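Local structure of aldo-keto Reductase, OXIDOREDUCTASE (Salmonella typhimurium, 5T79) at residues I28-W33 / S302-A307; Q177-L182 / Q212-G217; K114-S119 / K147-A152; N267-R272 / A322-I327. The protein binds NADPH and probably reduces carbonyl compounds with it, among them 3-hydroxybutanal, which is converted to 1,3-butanediol. All coordinates share one frame; numbering follows the deposited sequence.

Contact 1 of 4, residues I28-W33 / S302-A307. With NDP (NADPH dihydro-nicotinamide-adenine-dinucleotide phosphate), chain E.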
# COMPACT_ATOMS: atom_id res chain seq x y z
N ILE A 28 -8.74 -0.05 4.74
CA ILE A 28 -7.43 -0.29 5.35
C ILE A 28 -6.79 -1.53 4.68
O ILE A 28 -7.38 -2.61 4.73
CB ILE A 28 -7.53 -0.50 6.89
CG1 ILE A 28 -8.31 0.66 7.62
CG2 ILE A 28 -6.12 -0.74 7.49
CD1 ILE A 28 -7.53 1.86 7.99
N SER A 29 -5.59 -1.38 4.08
CA SER A 29 -4.84 -2.52 3.52
C SER A 29 -3.58 -2.72 4.38
O SER A 29 -3.14 -1.78 5.04
CB SER A 29 -4.46 -2.25 2.05
OG SER A 29 -5.62 -2.12 1.25
N LEU A 30 -2.98 -3.92 4.36
CA LEU A 30 -1.77 -4.19 5.14
C LEU A 30 -0.58 -4.40 4.23
O LEU A 30 -0.64 -5.24 3.34
CB LEU A 30 -1.97 -5.43 6.05
CG LEU A 30 -0.75 -5.84 6.92
CD1 LEU A 30 -0.41 -4.76 7.98
CD2 LEU A 30 -0.94 -7.22 7.55
N GLY A 31 0.50 -3.67 4.49
CA GLY A 31 1.76 -3.78 3.77
C GLY A 31 2.75 -4.67 4.50
O GLY A 31 2.74 -4.73 5.73
N LEU A 32 3.62 -5.37 3.74
CA LEU A 32 4.58 -6.32 4.32
C LEU A 32 6.04 -5.80 4.22
O LEU A 32 6.99 -6.58 4.35
CB LEU A 32 4.40 -7.71 3.62
CG LEU A 32 3.21 -8.57 4.16
CD1 LEU A 32 1.85 -8.02 3.71
CD2 LEU A 32 3.32 -10.03 3.70
N TRP A 33 6.20 -4.47 4.07
CA TRP A 33 7.51 -3.79 3.97
C TRP A 33 8.36 -4.09 5.17
O TRP A 33 9.52 -4.46 5.00
CB TRP A 33 7.34 -2.28 3.79
CG TRP A 33 8.60 -1.48 3.60
CD1 TRP A 33 9.71 -1.83 2.90
CD2 TRP A 33 8.81 -0.12 4.02
NE1 TRP A 33 10.63 -0.81 2.91
CE2 TRP A 33 10.10 0.26 3.59
CE3 TRP A 33 8.04 0.80 4.75
CZ2 TRP A 33 10.65 1.51 3.89
CZ3 TRP A 33 8.58 2.06 5.02
CH2 TRP A 33 9.87 2.40 4.60
N SER A 302 -2.41 -5.05 17.71
CA SER A 302 -3.12 -3.89 18.27
C SER A 302 -3.08 -2.69 17.32
O SER A 302 -4.03 -1.93 17.29
CB SER A 302 -2.54 -3.51 19.64
OG SER A 302 -1.19 -3.09 19.53
N GLN A 303 -2.00 -2.56 16.50
CA GLN A 303 -1.88 -1.46 15.52
C GLN A 303 -2.88 -1.64 14.37
O GLN A 303 -3.39 -0.65 13.84
CB GLN A 303 -0.45 -1.37 15.00
CG GLN A 303 0.53 -0.94 16.12
CD GLN A 303 1.98 -1.11 15.76
OE1 GLN A 303 2.34 -1.90 14.90
NE2 GLN A 303 2.85 -0.42 16.48
N ILE A 304 -3.18 -2.89 14.01
CA ILE A 304 -4.16 -3.19 12.97
C ILE A 304 -5.55 -2.86 13.54
O ILE A 304 -6.36 -2.23 12.85
CB ILE A 304 -4.07 -4.67 12.50
CG1 ILE A 304 -2.66 -4.99 11.91
CG2 ILE A 304 -5.18 -4.97 11.47
CD1 ILE A 304 -2.42 -6.53 11.58
N GLU A 305 -5.82 -3.28 14.79
CA GLU A 305 -7.10 -2.99 15.47
C GLU A 305 -7.32 -1.48 15.54
O GLU A 305 -8.43 -1.00 15.26
CB GLU A 305 -7.11 -3.59 16.88
CG GLU A 305 -6.98 -5.10 16.88
CD GLU A 305 -6.79 -5.76 18.22
OE1 GLU A 305 -6.29 -5.10 19.16
OE2 GLU A 305 -7.14 -6.96 18.33
N ASP A 306 -6.25 -0.73 15.88
CA ASP A 306 -6.29 0.73 15.97
C ASP A 306 -6.71 1.33 14.62
O ASP A 306 -7.60 2.17 14.59
CB ASP A 306 -4.92 1.31 16.37
CG ASP A 306 -4.49 1.15 17.83
OD1 ASP A 306 -5.36 0.86 18.68
OD2 ASP A 306 -3.30 1.39 18.12
N ALA A 307 -6.06 0.89 13.53
CA ALA A 307 -6.34 1.37 12.17
C ALA A 307 -7.78 1.13 11.80
O ALA A 307 -8.42 2.05 11.29
CB ALA A 307 -5.43 0.67 11.17
PA NDP E . 2.96 3.39 8.23
O1A NDP E . 1.53 2.97 8.44
O2A NDP E . 3.38 4.71 7.77
O5B NDP E . 3.85 3.13 9.55
C5B NDP E . 3.92 1.75 9.95
C4B NDP E . 4.78 1.59 11.18
O4B NDP E . 4.40 2.58 12.16
C3B NDP E . 4.63 0.23 11.85
O3B NDP E . 5.62 -0.67 11.38
C2B NDP E . 4.76 0.55 13.34
O2B NDP E . 6.14 0.55 13.75
C1B NDP E . 4.21 1.98 13.43
N9A NDP E . 2.79 2.07 13.77
C8A NDP E . 1.71 1.77 12.97
N7A NDP E . 0.55 1.96 13.55
C5A NDP E . 0.89 2.40 14.83
C6A NDP E . 0.11 2.71 15.96
N6A NDP E . -1.22 2.76 15.96
N1A NDP E . 0.77 3.03 17.10
C2A NDP E . 2.11 3.09 17.08
N3A NDP E . 2.94 2.84 16.07
C4A NDP E . 2.27 2.48 14.97
O3 NDP E . 3.32 2.32 7.11
PN NDP E . 4.72 2.20 6.35
O1N NDP E . 5.33 1.08 7.11
O2N NDP E . 5.46 3.53 6.22
O5D NDP E . 4.47 1.82 4.79
C5D NDP E . 3.13 1.37 4.44
C4D NDP E . 3.19 0.28 3.40
O4D NDP E . 3.39 0.88 2.10
C3D NDP E . 4.30 -0.74 3.53
O3D NDP E . 3.94 -1.74 4.48
C2D NDP E . 4.49 -1.23 2.09
O2D NDP E . 3.69 -2.33 1.65
C1D NDP E . 4.17 0.04 1.28
N1N NDP E . 5.37 0.81 0.91
C2N NDP E . 5.59 1.01 -0.45
C3N NDP E . 6.64 1.71 -0.92
C7N NDP E . 6.65 2.12 -2.37
O7N NDP E . 7.67 2.70 -2.75
N7N NDP E . 5.63 1.84 -3.19
C4N NDP E . 7.76 2.09 0.01
C5N NDP E . 7.33 2.08 1.44
C6N NDP E . 6.24 1.46 1.85
P2B NDP E . 6.80 -0.12 15.08
O1X NDP E . 7.79 -1.20 14.84
O2X NDP E . 7.39 1.10 15.75
O3X NDP E . 5.60 -0.57 15.91
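Gln303 NE2 donates an almost straight bond (172°) to O3X of the NADPH 2'-phosphate, 2.8 Å away, and so reads the group that sets NADPH apart from NADH. The setting is the TIM barrel of the aldo-keto reductases: strand 24-31 runs parallel between strands 59-61 and 293-296, and helix 301-308 lies outside it. The extended Gln303 side chain passes over one face of the adenine, with CG 3.6 Å from C5A of the cofactor. Its other amide atom, OE1, accepts the N-H of Ser299, which fixes the amide's rotation and keeps NE2 turned to the phosphate. One helical turn on, Asp306 OD2 takes only a weak bond from the adenine amino group N6A, and Lys276 shares the same oxygen in a salt bridge.

Beneath these polar grips the helix sits on the strand through small apolar contacts. Ile28 CD1 packs on Ala307 CB at 4.0 Å, and further up the strand Leu30 CD2 meets Ile304 CD1 at 4.3 Å. Leu30 and Ile304 both also lean on helix 42-54.

At the strand's end, Gly31 brings its CA within 3.1 Å of the ribose hydroxyl O3D, an approach that a glycine, with no side chain, leaves room for. Trp33 then turns its CG anti to the backbone N (chi1 -177°), laying the indole by the nicotinamide: C5N stands 3.6 Å above the plane of the Trp33 ring, displaced toward its rim.

Contact 2 of 4, residues Q177-L182 / Q212-G217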
# COMPACT_ATOMS: atom_id res chain seq x y z
N GLN A 177 1.08 9.55 -18.90
CA GLN A 177 1.67 8.85 -20.06
C GLN A 177 1.52 7.34 -19.92
O GLN A 177 1.11 6.68 -20.89
CB GLN A 177 3.15 9.18 -20.20
CG GLN A 177 3.49 10.61 -20.54
CD GLN A 177 5.00 10.75 -20.46
OE1 GLN A 177 5.74 9.92 -20.98
NE2 GLN A 177 5.47 11.74 -19.71
N ALA A 178 1.81 6.79 -18.71
CA ALA A 178 1.73 5.36 -18.41
C ALA A 178 0.29 4.85 -18.53
O ALA A 178 0.04 3.81 -19.14
CB ALA A 178 2.28 5.09 -17.02
N ILE A 179 -0.67 5.61 -17.95
CA ILE A 179 -2.10 5.25 -17.99
C ILE A 179 -2.59 5.22 -19.46
O ILE A 179 -3.28 4.28 -19.87
CB ILE A 179 -2.93 6.22 -17.11
CG1 ILE A 179 -2.64 5.92 -15.61
CG2 ILE A 179 -4.45 6.14 -17.42
CD1 ILE A 179 -3.07 7.13 -14.62
N ASP A 180 -2.22 6.25 -20.25
CA ASP A 180 -2.66 6.31 -21.65
C ASP A 180 -2.06 5.16 -22.49
O ASP A 180 -2.76 4.61 -23.35
CB ASP A 180 -2.31 7.67 -22.26
CG ASP A 180 -3.15 8.83 -21.72
OD1 ASP A 180 -4.19 8.57 -21.07
OD2 ASP A 180 -2.78 9.99 -21.98
N ILE A 181 -0.79 4.79 -22.24
CA ILE A 181 -0.13 3.68 -22.96
C ILE A 181 -0.84 2.36 -22.63
O ILE A 181 -1.15 1.61 -23.55
CB ILE A 181 1.40 3.62 -22.66
CG1 ILE A 181 2.14 4.80 -23.36
CG2 ILE A 181 2.01 2.28 -23.12
CD1 ILE A 181 3.56 5.08 -22.79
N LEU A 182 -1.08 2.09 -21.34
CA LEU A 182 -1.76 0.87 -20.89
C LEU A 182 -3.18 0.80 -21.44
O LEU A 182 -3.59 -0.26 -21.88
CB LEU A 182 -1.78 0.78 -19.35
CG LEU A 182 -0.44 0.39 -18.70
CD1 LEU A 182 -0.52 0.54 -17.16
CD2 LEU A 182 -0.08 -1.08 -19.02
N GLN A 212 -8.69 10.44 -10.71
CA GLN A 212 -10.14 10.49 -10.72
C GLN A 212 -10.64 10.64 -12.15
O GLN A 212 -11.57 9.99 -12.56
CB GLN A 212 -10.61 11.69 -9.89
CG GLN A 212 -12.04 12.09 -10.14
CD GLN A 212 -13.02 11.15 -9.50
OE1 GLN A 212 -12.70 10.50 -8.51
NE2 GLN A 212 -14.22 11.07 -10.06
N GLU A 213 -10.03 11.68 -13.09
CA GLU A 213 -10.25 11.78 -14.52
C GLU A 213 -10.25 10.40 -15.20
O GLU A 213 -11.08 10.14 -16.05
CB GLU A 213 -9.13 12.63 -15.11
CG GLU A 213 -9.25 12.89 -16.59
CD GLU A 213 -8.15 13.78 -17.12
OE1 GLU A 213 -7.24 14.18 -16.35
OE2 GLU A 213 -8.20 14.06 -18.33
N LYS A 214 -9.05 9.76 -14.95
CA LYS A 214 -8.73 8.56 -15.73
C LYS A 214 -9.39 7.26 -15.25
O LYS A 214 -9.27 6.23 -15.91
CB LYS A 214 -7.21 8.37 -15.81
CG LYS A 214 -6.47 9.47 -16.53
CD LYS A 214 -6.76 9.47 -18.03
CE LYS A 214 -5.83 10.42 -18.76
NZ LYS A 214 -6.03 10.39 -20.24
N GLY A 215 -10.07 7.32 -14.12
CA GLY A 215 -10.72 6.17 -13.52
C GLY A 215 -9.74 5.18 -12.94
O GLY A 215 -9.98 3.97 -12.99
N VAL A 216 -8.64 5.69 -12.35
CA VAL A 216 -7.59 4.87 -11.74
C VAL A 216 -7.67 5.03 -10.22
O VAL A 216 -7.84 6.14 -9.72
CB VAL A 216 -6.18 5.22 -12.30
CG1 VAL A 216 -5.07 4.41 -11.61
CG2 VAL A 216 -6.12 4.97 -13.82
N GLY A 217 -7.56 3.92 -9.50
CA GLY A 217 -7.61 3.95 -8.04
C GLY A 217 -6.31 4.42 -7.44
O GLY A 217 -5.32 4.63 -8.16
O HOH W 1 -3.97 12.41 -21.62
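Helix 172-185 passes alongside the C-terminal end of helix 207-214, with the CA atoms of Ile179 and Lys214 7.7 Å apart, and Gly215, at a phi of 72°, is where segment 212-217 leaves the helix and turns toward strand 217-220. Ile179 serves both halves of that turn. Its CG2 lies against Lys214 CB at 3.9 Å, while CD1, on the other branch, reaches Val216 CG2 at 3.8 Å; Cys189 and Leu211 complete this apolar patch. Lys214 bends at chi2 (-69°), which carries its methylenes past the Ile179 methyl, and the Lys214 and Asp180 side chains cross at about a right angle. NZ meets Asp180 OD1 at 2.7 Å, on the lone pair that faces the other oxygen. A water closes the ring, donating a hydrogen bond to Asp180 OD2 (2.7 Å) and accepting a longer one from Lys214 NZ (3.2 Å), so a direct and a water-mediated path link the two groups. The charged pair lies toward solvent over the buried isoleucine and valine. Backbone bonds from Gly217 to Leu190 and His192 then join the chain to the sheet. This is the packing of two successive outer helices around a parallel beta/alpha (TIM) barrel.

Contact 3 of 4, residues K114-S119 / K147-A152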
# COMPACT_ATOMS: atom_id res chain seq x y z
N LYS A 114 13.08 -7.50 -19.29
CA LYS A 114 13.87 -8.60 -18.71
C LYS A 114 13.70 -8.62 -17.19
O LYS A 114 13.37 -9.66 -16.62
CB LYS A 114 15.37 -8.42 -19.11
CG LYS A 114 16.42 -9.01 -18.16
CD LYS A 114 16.58 -10.49 -18.33
CE LYS A 114 17.89 -11.04 -17.77
NZ LYS A 114 17.94 -12.51 -18.01
N TYR A 115 13.89 -7.48 -16.52
CA TYR A 115 13.78 -7.45 -15.07
C TYR A 115 12.36 -7.75 -14.60
O TYR A 115 12.20 -8.58 -13.70
CB TYR A 115 14.28 -6.12 -14.50
CG TYR A 115 14.04 -5.88 -13.02
CD1 TYR A 115 14.37 -6.84 -12.06
CD2 TYR A 115 13.59 -4.65 -12.57
CE1 TYR A 115 14.15 -6.61 -10.69
CE2 TYR A 115 13.43 -4.38 -11.21
CZ TYR A 115 13.71 -5.36 -10.28
OH TYR A 115 13.45 -5.07 -8.96
N LEU A 116 11.34 -7.09 -15.18
CA LEU A 116 9.94 -7.29 -14.73
C LEU A 116 9.48 -8.75 -14.89
O LEU A 116 8.89 -9.31 -13.96
CB LEU A 116 8.98 -6.34 -15.46
CG LEU A 116 8.68 -5.01 -14.72
CD1 LEU A 116 9.94 -4.21 -14.43
CD2 LEU A 116 7.71 -4.11 -15.54
N ILE A 117 9.76 -9.37 -16.06
CA ILE A 117 9.32 -10.76 -16.26
C ILE A 117 10.12 -11.71 -15.34
O ILE A 117 9.50 -12.57 -14.69
CB ILE A 117 9.42 -11.18 -17.76
CG1 ILE A 117 8.47 -10.33 -18.63
CG2 ILE A 117 9.13 -12.68 -17.90
CD1 ILE A 117 8.52 -10.62 -20.19
N ALA A 118 11.46 -11.58 -15.30
CA ALA A 118 12.26 -12.47 -14.44
C ALA A 118 11.88 -12.27 -12.96
O ALA A 118 11.79 -13.25 -12.22
CB ALA A 118 13.76 -12.23 -14.65
N SER A 119 11.65 -11.01 -12.53
CA SER A 119 11.30 -10.76 -11.12
C SER A 119 9.94 -11.31 -10.76
O SER A 119 9.82 -11.92 -9.70
CB SER A 119 11.35 -9.28 -10.77
OG SER A 119 11.15 -9.18 -9.36
N LYS A 147 7.15 2.74 -22.91
CA LYS A 147 6.39 1.73 -23.68
C LYS A 147 6.90 0.30 -23.41
O LYS A 147 6.09 -0.62 -23.38
CB LYS A 147 6.45 2.04 -25.18
CG LYS A 147 5.47 1.23 -26.02
CD LYS A 147 4.28 2.05 -26.49
CE LYS A 147 3.27 1.18 -27.21
NZ LYS A 147 2.21 1.99 -27.87
N GLU A 148 8.23 0.09 -23.26
CA GLU A 148 8.75 -1.25 -22.99
C GLU A 148 8.26 -1.76 -21.64
O GLU A 148 7.83 -2.92 -21.52
CB GLU A 148 10.30 -1.29 -23.04
CG GLU A 148 10.86 -2.66 -22.65
CD GLU A 148 12.37 -2.79 -22.68
OE1 GLU A 148 12.99 -2.26 -23.63
OE2 GLU A 148 12.93 -3.47 -21.81
N THR A 149 8.34 -0.90 -20.62
CA THR A 149 7.91 -1.27 -19.27
C THR A 149 6.41 -1.60 -19.25
O THR A 149 6.00 -2.58 -18.63
CB THR A 149 8.21 -0.15 -18.26
OG1 THR A 149 9.60 0.22 -18.37
CG2 THR A 149 7.95 -0.61 -16.82
N MET A 150 5.61 -0.77 -19.91
CA MET A 150 4.16 -0.95 -19.94
C MET A 150 3.77 -2.18 -20.74
O MET A 150 2.82 -2.87 -20.35
CB MET A 150 3.46 0.31 -20.48
CG MET A 150 3.63 1.53 -19.58
SD MET A 150 3.03 1.42 -17.85
CE MET A 150 4.56 1.17 -17.00
N LYS A 151 4.48 -2.44 -21.85
CA LYS A 151 4.25 -3.63 -22.66
C LYS A 151 4.59 -4.92 -21.84
O LYS A 151 3.92 -5.94 -22.02
CB LYS A 151 5.08 -3.58 -23.95
CG LYS A 151 4.70 -4.68 -24.94
CD LYS A 151 5.09 -4.33 -26.35
CE LYS A 151 4.10 -3.45 -27.05
NZ LYS A 151 4.70 -2.83 -28.26
N ALA A 152 5.62 -4.86 -20.94
CA ALA A 152 5.95 -5.99 -20.04
C ALA A 152 4.78 -6.24 -19.07
O ALA A 152 4.41 -7.39 -18.86
CB ALA A 152 7.24 -5.74 -19.28
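No ring lies between Leu116 and its partners Thr149 and Ala152; the aromatic ring of 114-119, Tyr115, sits on another side of its helix, where it meets Trp103 edge-to-face and is tethered through OH to Asn64 ND2. Across the interface proper a single leucine branch does the work. Leu116 CD2 touches Thr149 CG2 at 3.7 Å, the two side chains crossing at about a right angle, and it is also 3.8 Å from Thr149 O. The same methyl reaches Ala152 CB at 4.1 Å, so it settles beside one turn of the facing helix, where the small alanine allows the backbones to come to 6.8 Å between the CA atoms of Leu116 and Ala152. Leu116 adopts a chi1 of -94°, well away from a staggered value. In Thr149 OG1 lies beside the backbone N (chi1 -52°), which puts the methyl anti to that N and in touch with the leucine, while OG1 bonds to Gly111 O; the buried hydroxyl is thereby satisfied. Glu148 OE2 adds a second tie to the start of the partner helix by accepting from Arg113 N. Below, Leu116 rests on Phe135 and His137 of strand 132-137, and nearby Ile117 touches His155, a zinc ligand in a crystal structure of this protein although no zinc is bound to this chain. Helices 113-127 and 146-158, joined through strand 132-137, pack here as neighbouring alpha units of the TIM barrel.

Contact 4 of 4, residues N267-R272 / A322-I327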
# COMPACT_ATOMS: atom_id res chain seq x y z
N ASN A 267 -1.66 15.64 17.66
CA ASN A 267 -2.15 14.70 18.68
C ASN A 267 -3.18 15.38 19.63
O ASN A 267 -4.12 14.72 20.07
CB ASN A 267 -0.98 14.13 19.49
CG ASN A 267 -1.38 13.02 20.42
OD1 ASN A 267 -2.12 12.09 20.04
ND2 ASN A 267 -0.92 13.10 21.65
N GLU A 268 -3.01 16.69 19.93
CA GLU A 268 -3.98 17.40 20.78
C GLU A 268 -5.33 17.52 20.06
O GLU A 268 -6.38 17.39 20.70
CB GLU A 268 -3.45 18.78 21.18
CG GLU A 268 -2.32 18.65 22.19
CD GLU A 268 -1.59 19.93 22.54
OE1 GLU A 268 -1.98 21.01 22.05
OE2 GLU A 268 -0.64 19.84 23.34
N LEU A 269 -5.30 17.74 18.73
CA LEU A 269 -6.52 17.80 17.91
C LEU A 269 -7.16 16.41 17.87
O LEU A 269 -8.38 16.31 18.01
CB LEU A 269 -6.25 18.34 16.49
CG LEU A 269 -7.38 18.25 15.41
CD1 LEU A 269 -8.68 18.85 15.86
CD2 LEU A 269 -6.96 18.92 14.14
N ALA A 270 -6.35 15.34 17.72
CA ALA A 270 -6.87 13.97 17.72
C ALA A 270 -7.55 13.67 19.07
O ALA A 270 -8.66 13.12 19.08
CB ALA A 270 -5.75 12.97 17.43
N ALA A 271 -6.95 14.14 20.19
CA ALA A 271 -7.51 13.98 21.54
C ALA A 271 -8.89 14.63 21.66
O ALA A 271 -9.80 14.03 22.23
CB ALA A 271 -6.58 14.57 22.58
N ARG A 272 -9.07 15.85 21.09
CA ARG A 272 -10.36 16.57 21.11
C ARG A 272 -11.41 15.80 20.32
O ARG A 272 -12.60 15.88 20.64
CB ARG A 272 -10.22 17.99 20.55
CG ARG A 272 -9.54 18.98 21.51
CD ARG A 272 -9.61 20.42 21.01
NE ARG A 272 -8.74 20.68 19.86
CZ ARG A 272 -7.44 20.95 19.95
NH1 ARG A 272 -6.83 20.97 21.13
NH2 ARG A 272 -6.73 21.18 18.86
N ALA A 322 -8.80 23.42 8.31
CA ALA A 322 -8.10 24.70 8.43
C ALA A 322 -7.14 24.64 9.64
O ALA A 322 -6.00 25.11 9.54
CB ALA A 322 -9.09 25.84 8.59
N GLU A 323 -7.59 24.03 10.75
CA GLU A 323 -6.80 23.84 11.98
C GLU A 323 -5.53 23.02 11.69
O GLU A 323 -4.45 23.38 12.15
CB GLU A 323 -7.65 23.12 13.03
CG GLU A 323 -7.31 23.49 14.45
CD GLU A 323 -8.14 22.81 15.52
OE1 GLU A 323 -9.34 22.55 15.30
OE2 GLU A 323 -7.58 22.58 16.62
N ILE A 324 -5.69 21.93 10.92
CA ILE A 324 -4.63 21.01 10.49
C ILE A 324 -3.64 21.73 9.59
O ILE A 324 -2.45 21.68 9.86
CB ILE A 324 -5.25 19.76 9.80
CG1 ILE A 324 -5.89 18.84 10.85
CG2 ILE A 324 -4.20 19.00 8.95
CD1 ILE A 324 -6.82 17.69 10.32
N ASP A 325 -4.13 22.44 8.54
CA ASP A 325 -3.31 23.20 7.59
C ASP A 325 -2.48 24.26 8.31
O ASP A 325 -1.34 24.48 7.92
CB ASP A 325 -4.17 23.85 6.50
CG ASP A 325 -4.79 22.90 5.49
OD1 ASP A 325 -4.45 21.67 5.52
OD2 ASP A 325 -5.59 23.37 4.65
N ALA A 326 -3.04 24.90 9.37
CA ALA A 326 -2.33 25.91 10.16
C ALA A 326 -1.18 25.26 10.95
O ALA A 326 -0.09 25.84 11.00
CB ALA A 326 -3.30 26.64 11.11
N ILE A 327 -1.38 24.04 11.53
CA ILE A 327 -0.34 23.31 12.26
C ILE A 327 0.80 22.95 11.29
O ILE A 327 1.98 23.14 11.61
CB ILE A 327 -0.90 22.05 12.99
CG1 ILE A 327 -1.83 22.45 14.16
CG2 ILE A 327 0.25 21.10 13.48
CD1 ILE A 327 -2.76 21.30 14.66
O HOH W 2 -10.36 21.08 17.39
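Leu269 and Arg272, one turn apart on helix 257-272, divide the work against Glu323 and Ile324 of helix 318-329. The arginine bends at chi3 (-72°), which folds the guanidinium back along its own helix, with Glu268 O and Leu269 CA over one of its faces. Glu323 comes from the opposite direction with a chain extended beyond CG, although its chi1 of -149° is some way off a staggered value. The two flat groups are turned only slightly against each other, and NH2 of Arg272 reaches Glu323 OE2 at 2.8 Å in a salt bridge. Its hydrogen bond is bent (132°): the carboxylate oxygen is met nearly head-on, yet it stands somewhat out of the guanidinium plane. A water at the guanidinium edge makes a second link, accepting from Arg272 NE at 3.0 Å and donating to Glu323 OE1 at 2.8 Å. Together the two paths restrain the rotation of both groups at the solvent-facing side.

CG of Leu269, anti to the backbone N, sends its two methyls to different partners on the facing helix. Leu269 CD1 comes within 3.8 Å of Glu323 OE1, and CD2 presses on Ile324 CG1 at 3.5 Å, a tight carbon pair. Met280 and Trp284 of helix 277-285 line the buried side. The axes of 267-272 and 322-327 run nearly antiparallel, 11.3 Å apart at closest approach, and the pairing matches the two helices that aldo-keto reductases add to the basic TIM barrel.

Overall arrangement
Contact 1 opens first, at 28-33, and closes after contacts 3 and 2 have each been completed, in that order; contact 4 has one half before and one after 302-307. Contacts 2 and 3 are next-door helix pairs of one barrel wall, their centres 18 Å apart, and they touch where Ile181, Leu182 and Ala178 pack on Met150. Contact 1, about 28 Å from contact 2 and 30 Å from contact 3 between centres, lies across the chain's centre and joins strand 24-31 to helix 301-308 beside the cofactor. Contact 4 sits at the outside, about 44 Å from contact 3, centre to centre. Neighbouring helices thus pack round a barrel whose NADPH is held partly by residues of contact 1.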